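Local coordinates for triphenylmethane reductase (Citrobacter sp., PDB 2JL1), which binds NADP(+) and probably uses the reduced cofactor to reduce triphenylmethane dyes, a reaction of interest for bioremediation, at residues T195-N201 and K262-Q268; I212-V216 and L277-K282; F228-K232 and T245-A250. All blocks are in the same frame, centred on the assembly; numbering follows the deposited sequence.

Contact 1 of 3, residues T195-N201 and K262-Q268; sequences TYNLVSN and KTSDDLQ
Residues 195-198 are extended beta strand and 199-201 run on as loop; 262-265 are loop leading into the start of helix 266-271. CA atoms come closest at Leu198-Leu267 (4.8 Å) and Asn201-Thr263 (5.4 Å). Two direct hydrogen bonds join the segments: Asn197 N to Asp266 OD2 (2.9 Å; Asp266 chi1 m) and Asn201 ND2 to Asp265 OD1 (2.8 Å; Asn201 chi1 p). Ser264 OG, chi1 t, accepts from Asp266 N at 3.0 Å, a capping bond. The strand is the last of the parallel Rossmann-type sheet, hydrogen-bonded to strand 135-140, and the incoming chain lies along its other edge. Three waters fill this seam: water 1 bridges Asn197 O (2.5 Å), Val199 N (2.9 Å) and Leu267 N (3.0 Å); water 2 links Asn197 ND2 to Asp266 OD2, while Asn197 OD1 accepts from Phe109 N; water 3 links Val199 O, Ser264 O and Gln268 N. Leu198 CD2 makes apolar contact with Leu267 CB (4.1 Å); Val199 CG2 packs against backbone, 3.4 Å from Ser264 N.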
# COMPACT_ATOMS: atom_id res chain seq x y z
N THR A 195 13.43 -3.59 -8.46
CA THR A 195 13.16 -2.21 -8.09
C THR A 195 14.42 -1.42 -8.47
O THR A 195 15.54 -1.86 -8.18
CB THR A 195 12.82 -2.06 -6.56
OG1 THR A 195 11.65 -2.83 -6.24
CG2 THR A 195 12.56 -0.61 -6.17
N TYR A 196 14.23 -0.29 -9.16
CA TYR A 196 15.32 0.62 -9.48
C TYR A 196 15.04 1.96 -8.86
O TYR A 196 13.92 2.45 -8.93
CB TYR A 196 15.49 0.78 -11.01
CG TYR A 196 15.83 -0.50 -11.70
CD1 TYR A 196 17.06 -1.12 -11.48
CD2 TYR A 196 14.92 -1.12 -12.54
CE1 TYR A 196 17.38 -2.36 -12.10
CE2 TYR A 196 15.21 -2.33 -13.15
CZ TYR A 196 16.44 -2.94 -12.94
OH TYR A 196 16.71 -4.13 -13.56
N ASN A 197 16.04 2.56 -8.22
CA ASN A 197 15.90 3.94 -7.75
C ASN A 197 16.57 4.82 -8.79
O ASN A 197 17.79 4.87 -8.88
CB ASN A 197 16.50 4.11 -6.33
CG ASN A 197 15.69 3.39 -5.26
OD1 ASN A 197 14.58 3.82 -4.86
ND2 ASN A 197 16.25 2.30 -4.75
N LEU A 198 15.75 5.46 -9.63
CA LEU A 198 16.20 6.17 -10.82
C LEU A 198 16.46 7.64 -10.52
O LEU A 198 15.58 8.49 -10.67
CB LEU A 198 15.20 5.94 -11.99
CG LEU A 198 14.93 4.48 -12.39
CD1 LEU A 198 13.78 4.34 -13.43
CD2 LEU A 198 16.22 3.78 -12.93
N VAL A 199 17.68 7.92 -10.09
CA VAL A 199 18.09 9.24 -9.63
C VAL A 199 19.48 9.56 -10.19
O VAL A 199 20.17 8.70 -10.79
CB VAL A 199 18.12 9.34 -8.07
CG1 VAL A 199 16.79 8.92 -7.44
CG2 VAL A 199 19.25 8.49 -7.50
N SER A 200 19.92 10.78 -9.95
CA SER A 200 21.24 11.23 -10.40
C SER A 200 22.31 10.81 -9.42
O SER A 200 22.10 10.91 -8.22
CB SER A 200 21.27 12.75 -10.47
OG SER A 200 22.49 13.20 -11.00
N ASN A 201 23.48 10.42 -9.92
CA ASN A 201 24.66 10.29 -9.08
C ASN A 201 25.62 11.49 -9.24
O ASN A 201 26.81 11.40 -8.96
CB ASN A 201 25.36 8.94 -9.31
CG ASN A 201 25.68 8.69 -10.77
OD1 ASN A 201 25.60 9.58 -11.62
ND2 ASN A 201 26.03 7.44 -11.08
N LYS A 262 19.73 11.43 -1.48
CA LYS A 262 20.32 10.09 -1.68
C LYS A 262 20.53 9.71 -3.14
O LYS A 262 19.75 10.09 -3.98
CB LYS A 262 19.45 9.02 -1.01
CG LYS A 262 19.56 9.01 0.49
CD LYS A 262 18.39 8.32 1.14
CE LYS A 262 18.46 6.80 1.06
NZ LYS A 262 17.33 6.22 1.86
N THR A 263 21.59 8.95 -3.44
CA THR A 263 21.89 8.60 -4.82
C THR A 263 21.99 7.11 -5.10
O THR A 263 22.12 6.26 -4.20
CB THR A 263 23.20 9.30 -5.38
OG1 THR A 263 24.35 8.69 -4.80
CG2 THR A 263 23.24 10.82 -5.12
N SER A 264 21.97 6.79 -6.38
CA SER A 264 22.12 5.42 -6.82
C SER A 264 22.73 5.47 -8.22
O SER A 264 22.57 6.47 -8.94
CB SER A 264 20.74 4.75 -6.91
OG SER A 264 20.83 3.47 -7.54
N ASP A 265 23.40 4.39 -8.60
CA ASP A 265 23.92 4.21 -9.97
C ASP A 265 22.94 3.49 -10.91
O ASP A 265 23.26 3.28 -12.08
CB ASP A 265 25.24 3.41 -9.95
CG ASP A 265 26.36 4.15 -9.23
OD1 ASP A 265 26.28 5.40 -9.11
OD2 ASP A 265 27.31 3.46 -8.80
N ASP A 266 21.74 3.16 -10.42
CA ASP A 266 20.77 2.37 -11.21
C ASP A 266 20.46 3.03 -12.54
O ASP A 266 20.45 2.34 -13.57
CB ASP A 266 19.45 2.14 -10.48
CG ASP A 266 19.59 1.25 -9.27
OD1 ASP A 266 20.65 0.63 -9.07
OD2 ASP A 266 18.62 1.16 -8.50
N LEU A 267 20.18 4.34 -12.53
CA LEU A 267 19.79 5.02 -13.77
C LEU A 267 20.94 5.04 -14.77
O LEU A 267 20.78 4.63 -15.93
CB LEU A 267 19.25 6.42 -13.54
CG LEU A 267 18.90 7.25 -14.79
CD1 LEU A 267 17.74 6.61 -15.64
CD2 LEU A 267 18.51 8.63 -14.38
N GLN A 268 22.10 5.50 -14.32
CA GLN A 268 23.27 5.53 -15.17
C GLN A 268 23.62 4.15 -15.76
O GLN A 268 24.02 4.05 -16.92
CB GLN A 268 24.44 6.13 -14.40
CG GLN A 268 25.69 6.31 -15.23
CD GLN A 268 26.90 6.15 -14.38
OE1 GLN A 268 27.31 5.03 -14.06
NE2 GLN A 268 27.47 7.26 -13.96
O HOH W 1 19.78 5.86 -10.03
O HOH W 2 18.39 0.78 -6.05
O HOH W 3 22.19 7.02 -11.71

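Contact 2 of 3, residues I212-V216 and L277-K282; sequences ILSEV and LKETVK
Two helical segments, 212-216 and 277-282, cross at -57° with their axes 9.9 Å apart at closest approach. Their CA atoms are nearest at Ile212-Lys278 (6.2 Å), Leu213-Val281 (6.8 Å) and Val216-Lys282 (6.7 Å). Ile212, chi1 m and chi2 t, points toward the second helix and loses the most surface: CD1 meets Leu277 CD2 at 3.6 Å, while CG2 lies 3.8 Å from both Lys278 CG and Val281 CG2. Leu213 leaves its helix sideways, and its CD1 reaches Val281 CG1 at 4.0 Å; it also touches Ser155 and Thr156 of helix 153-158. The interface joins helix 206-217, which follows the last strand of the Rossmann-type sheet, to the C-terminal helix 277-285. Glu215, on the exposed margin, forms a salt bridge from OE1 to Lys278 NZ, modelled very short at 2.4 Å; the lysine runs t, t, m, m to bring its ammonium there, and Glu215 OE2 bonds to Gln211. One turn beyond Ile212, Val216 (chi1 t) sets CG2 3.8 Å from Lys278 CG and 4.1 Å from Val281 CG1, and its CG1 3.9 Å from Lys282 CG.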
# COMPACT_ATOMS: atom_id res chain seq x y z
N ILE A 212 25.38 28.13 -12.52
CA ILE A 212 25.20 27.65 -13.88
C ILE A 212 24.33 28.60 -14.72
O ILE A 212 24.69 28.89 -15.86
CB ILE A 212 24.61 26.20 -13.91
CG1 ILE A 212 25.66 25.18 -13.44
CG2 ILE A 212 24.14 25.84 -15.29
CD1 ILE A 212 25.05 23.84 -13.03
N LEU A 213 23.21 29.07 -14.18
CA LEU A 213 22.37 30.06 -14.89
C LEU A 213 23.14 31.36 -15.20
O LEU A 213 22.99 31.95 -16.29
CB LEU A 213 21.13 30.39 -14.06
CG LEU A 213 19.88 31.08 -14.62
CD1 LEU A 213 19.47 30.54 -15.99
CD2 LEU A 213 18.74 30.92 -13.59
N SER A 214 23.93 31.82 -14.23
CA SER A 214 24.86 32.94 -14.43
C SER A 214 25.84 32.71 -15.59
O SER A 214 26.00 33.58 -16.45
CB SER A 214 25.65 33.19 -13.14
OG SER A 214 24.78 33.59 -12.10
N GLU A 215 26.47 31.53 -15.62
CA GLU A 215 27.42 31.15 -16.67
C GLU A 215 26.79 31.13 -18.05
O GLU A 215 27.32 31.73 -18.97
CB GLU A 215 28.08 29.80 -16.39
CG GLU A 215 29.20 29.87 -15.36
CD GLU A 215 29.45 28.55 -14.64
OE1 GLU A 215 28.97 27.49 -15.11
OE2 GLU A 215 30.16 28.57 -13.60
N VAL A 216 25.64 30.45 -18.18
CA VAL A 216 24.92 30.28 -19.44
C VAL A 216 24.38 31.61 -19.98
O VAL A 216 24.45 31.89 -21.19
CB VAL A 216 23.76 29.26 -19.29
CG1 VAL A 216 22.87 29.22 -20.52
CG2 VAL A 216 24.31 27.85 -19.06
N LEU A 277 23.58 19.04 -15.86
CA LEU A 277 22.62 20.10 -15.50
C LEU A 277 22.74 21.32 -16.42
O LEU A 277 21.74 21.91 -16.83
CB LEU A 277 22.82 20.51 -14.04
CG LEU A 277 21.81 21.48 -13.40
CD1 LEU A 277 20.36 20.89 -13.39
CD2 LEU A 277 22.31 21.75 -11.99
N LYS A 278 23.98 21.68 -16.76
CA LYS A 278 24.22 22.85 -17.62
C LYS A 278 23.55 22.71 -18.99
O LYS A 278 23.02 23.69 -19.52
CB LYS A 278 25.73 23.14 -17.79
CG LYS A 278 25.97 24.53 -18.39
CD LYS A 278 27.43 24.82 -18.72
CE LYS A 278 28.29 24.85 -17.47
NZ LYS A 278 27.87 25.92 -16.50
N GLU A 279 23.59 21.51 -19.57
CA GLU A 279 22.90 21.22 -20.85
C GLU A 279 21.39 21.38 -20.73
O GLU A 279 20.73 21.88 -21.64
CB GLU A 279 23.27 19.82 -21.37
CG GLU A 279 22.54 19.35 -22.65
CD GLU A 279 22.81 20.20 -23.92
OE1 GLU A 279 23.63 21.16 -23.91
OE2 GLU A 279 22.18 19.88 -24.97
N THR A 280 20.84 20.97 -19.59
CA THR A 280 19.40 21.13 -19.35
C THR A 280 19.06 22.61 -19.19
O THR A 280 18.04 23.07 -19.69
CB THR A 280 18.93 20.27 -18.12
OG1 THR A 280 19.27 18.89 -18.38
CG2 THR A 280 17.43 20.38 -17.93
N VAL A 281 19.92 23.37 -18.50
CA VAL A 281 19.70 24.82 -18.37
C VAL A 281 19.73 25.49 -19.76
O VAL A 281 18.87 26.32 -20.08
CB VAL A 281 20.72 25.49 -17.38
CG1 VAL A 281 20.64 27.01 -17.44
CG2 VAL A 281 20.48 25.01 -15.93
N LYS A 282 20.70 25.10 -20.59
CA LYS A 282 20.80 25.68 -21.93
C LYS A 282 19.55 25.42 -22.75
O LYS A 282 19.04 26.33 -23.40
CB LYS A 282 22.02 25.20 -22.69
CG LYS A 282 23.33 25.73 -22.18
CD LYS A 282 24.43 25.35 -23.16
CE LYS A 282 25.80 25.34 -22.52
NZ LYS A 282 26.83 25.11 -23.57

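Contact 3 of 3, residues F228-K232 and T245-A250; sequences FEEEK and TEITAA. Unlike the reference sequence in segment 245-250: Thr245 (reference Ala).
Lys232, Ala249 and Phe228 give up the most surface where helical segments 228-232 and 245-250 pack at 142° between their N-to-C directions, with an axis separation of 9.0 Å. CA atoms are nearest at Phe228-Ala249 (5.9 Å) and Lys232-Thr245 (5.4 Å), so the chains run in opposing senses. Lys232 works at both ends. Its carbonyl O accepts from Thr245 OG1 (3.0 Å), though that hydroxyl's position is less certain, and its CG lies 3.7 Å from Thr245 CG2. Its NZ, at the end of a chain with chi1 -147°, chi2 t, chi3 p and chi4 t, makes salt bridges with Glu246 OE1 (3.1 Å) across the interface and Glu229 OE1 (3.2 Å) in its own helix, a three-residue network. The two segments belong to the consecutive helices 228-237 and 242-256, which form an antiparallel helical hairpin away from the annotated NADP(+) sites. Ala249 points its methyl toward the partner helix: CB sits over the face of the Phe228 ring, 4.2 Å from the centroid, a CH-pi contact, and 4.0 Å from Glu231 CG. Phe228 itself, chi1 t and chi2 90°, also brings CE1 to 4.3 Å from Ala250 CB, while Glu246 OE2 lies at the ring edge, 3.7 Å from CZ.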
# COMPACT_ATOMS: atom_id res chain seq x y z
N PHE A 228 9.99 29.14 4.42
CA PHE A 228 8.77 28.56 3.89
C PHE A 228 7.68 29.62 3.63
O PHE A 228 7.11 29.68 2.53
CB PHE A 228 8.25 27.50 4.85
CG PHE A 228 7.04 26.75 4.34
CD1 PHE A 228 7.20 25.58 3.60
CD2 PHE A 228 5.75 27.19 4.64
CE1 PHE A 228 6.09 24.87 3.14
CE2 PHE A 228 4.63 26.48 4.17
CZ PHE A 228 4.81 25.32 3.42
N GLU A 229 7.38 30.43 4.64
CA GLU A 229 6.28 31.40 4.53
C GLU A 229 6.68 32.56 3.60
O GLU A 229 5.86 33.05 2.83
CB GLU A 229 5.83 31.89 5.92
CG GLU A 229 4.30 31.99 6.14
CD GLU A 229 3.53 30.65 5.96
OE1 GLU A 229 2.71 30.58 5.02
OE2 GLU A 229 3.72 29.68 6.75
N GLU A 230 7.94 32.96 3.64
CA GLU A 230 8.43 33.94 2.67
C GLU A 230 8.34 33.41 1.23
O GLU A 230 7.97 34.14 0.32
CB GLU A 230 9.84 34.38 3.01
CG GLU A 230 9.92 35.29 4.24
CD GLU A 230 11.35 35.53 4.68
OE1 GLU A 230 12.19 34.61 4.60
OE2 GLU A 230 11.63 36.67 5.11
N GLU A 231 8.67 32.13 1.03
CA GLU A 231 8.55 31.51 -0.30
C GLU A 231 7.11 31.53 -0.83
O GLU A 231 6.86 32.02 -1.93
CB GLU A 231 9.09 30.08 -0.31
CG GLU A 231 9.11 29.42 -1.71
CD GLU A 231 10.10 30.07 -2.68
OE1 GLU A 231 11.06 30.75 -2.23
OE2 GLU A 231 9.93 29.90 -3.90
N LYS A 232 6.18 30.98 -0.04
CA LYS A 232 4.75 30.92 -0.38
C LYS A 232 4.25 32.28 -0.85
O LYS A 232 3.59 32.37 -1.89
CB LYS A 232 3.94 30.41 0.81
CG LYS A 232 2.71 29.59 0.46
CD LYS A 232 2.35 28.57 1.56
CE LYS A 232 1.39 29.16 2.60
NZ LYS A 232 0.99 28.20 3.70
N THR A 245 1.65 27.24 -5.11
CA THR A 245 2.71 27.94 -4.39
C THR A 245 3.06 27.22 -3.08
O THR A 245 4.23 27.16 -2.67
CB THR A 245 2.33 29.41 -4.17
OG1 THR A 245 3.52 30.16 -3.94
CG2 THR A 245 1.42 29.57 -2.99
N GLU A 246 2.03 26.67 -2.45
CA GLU A 246 2.14 25.86 -1.26
C GLU A 246 2.86 24.55 -1.56
O GLU A 246 3.71 24.14 -0.78
CB GLU A 246 0.74 25.58 -0.68
CG GLU A 246 0.63 24.35 0.19
CD GLU A 246 1.37 24.46 1.50
OE1 GLU A 246 1.33 25.55 2.11
OE2 GLU A 246 1.97 23.44 1.92
N ILE A 247 2.52 23.91 -2.68
CA ILE A 247 3.15 22.65 -3.09
C ILE A 247 4.66 22.86 -3.36
O ILE A 247 5.50 22.07 -2.95
CB ILE A 247 2.51 22.06 -4.39
CG1 ILE A 247 0.98 21.92 -4.27
CG2 ILE A 247 3.19 20.72 -4.77
CD1 ILE A 247 0.48 20.85 -3.30
N THR A 248 4.96 23.94 -4.06
CA THR A 248 6.33 24.28 -4.42
C THR A 248 7.17 24.56 -3.16
O THR A 248 8.27 24.01 -3.01
CB THR A 248 6.32 25.49 -5.36
OG1 THR A 248 5.60 25.13 -6.55
CG2 THR A 248 7.74 25.92 -5.73
N ALA A 249 6.65 25.40 -2.27
CA ALA A 249 7.34 25.67 -1.00
C ALA A 249 7.52 24.38 -0.21
O ALA A 249 8.52 24.23 0.50
CB ALA A 249 6.59 26.68 -0.18
N ALA A 250 6.57 23.44 -0.31
CA ALA A 250 6.67 22.22 0.49
C ALA A 250 7.76 21.31 -0.07
O ALA A 250 8.44 20.61 0.68
CB ALA A 250 5.33 21.49 0.55

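Contacts 1 and 2 interlock along the chain: strand 194-198 is followed by helix 206-217, and helix 266-271 by helix 277-285, so the same two parts of the chain meet twice. Their centres are 22 Å apart and their nearest atoms about 8 Å. The helical pair of contact 3 is nested inside the loop that each of the others closes, with its centre 27 Å from that of contact 1 and 24 Å from that of contact 2. Contact 1 lies nearest the cofactor: the Val199 side chain is about 9 Å from NADP and about 4 Å from that of Ala141, an NADP(+)-binding residue. Leu277 of contact 2 and Ala250 of contact 3 each have side chains about 13 Å from NADP.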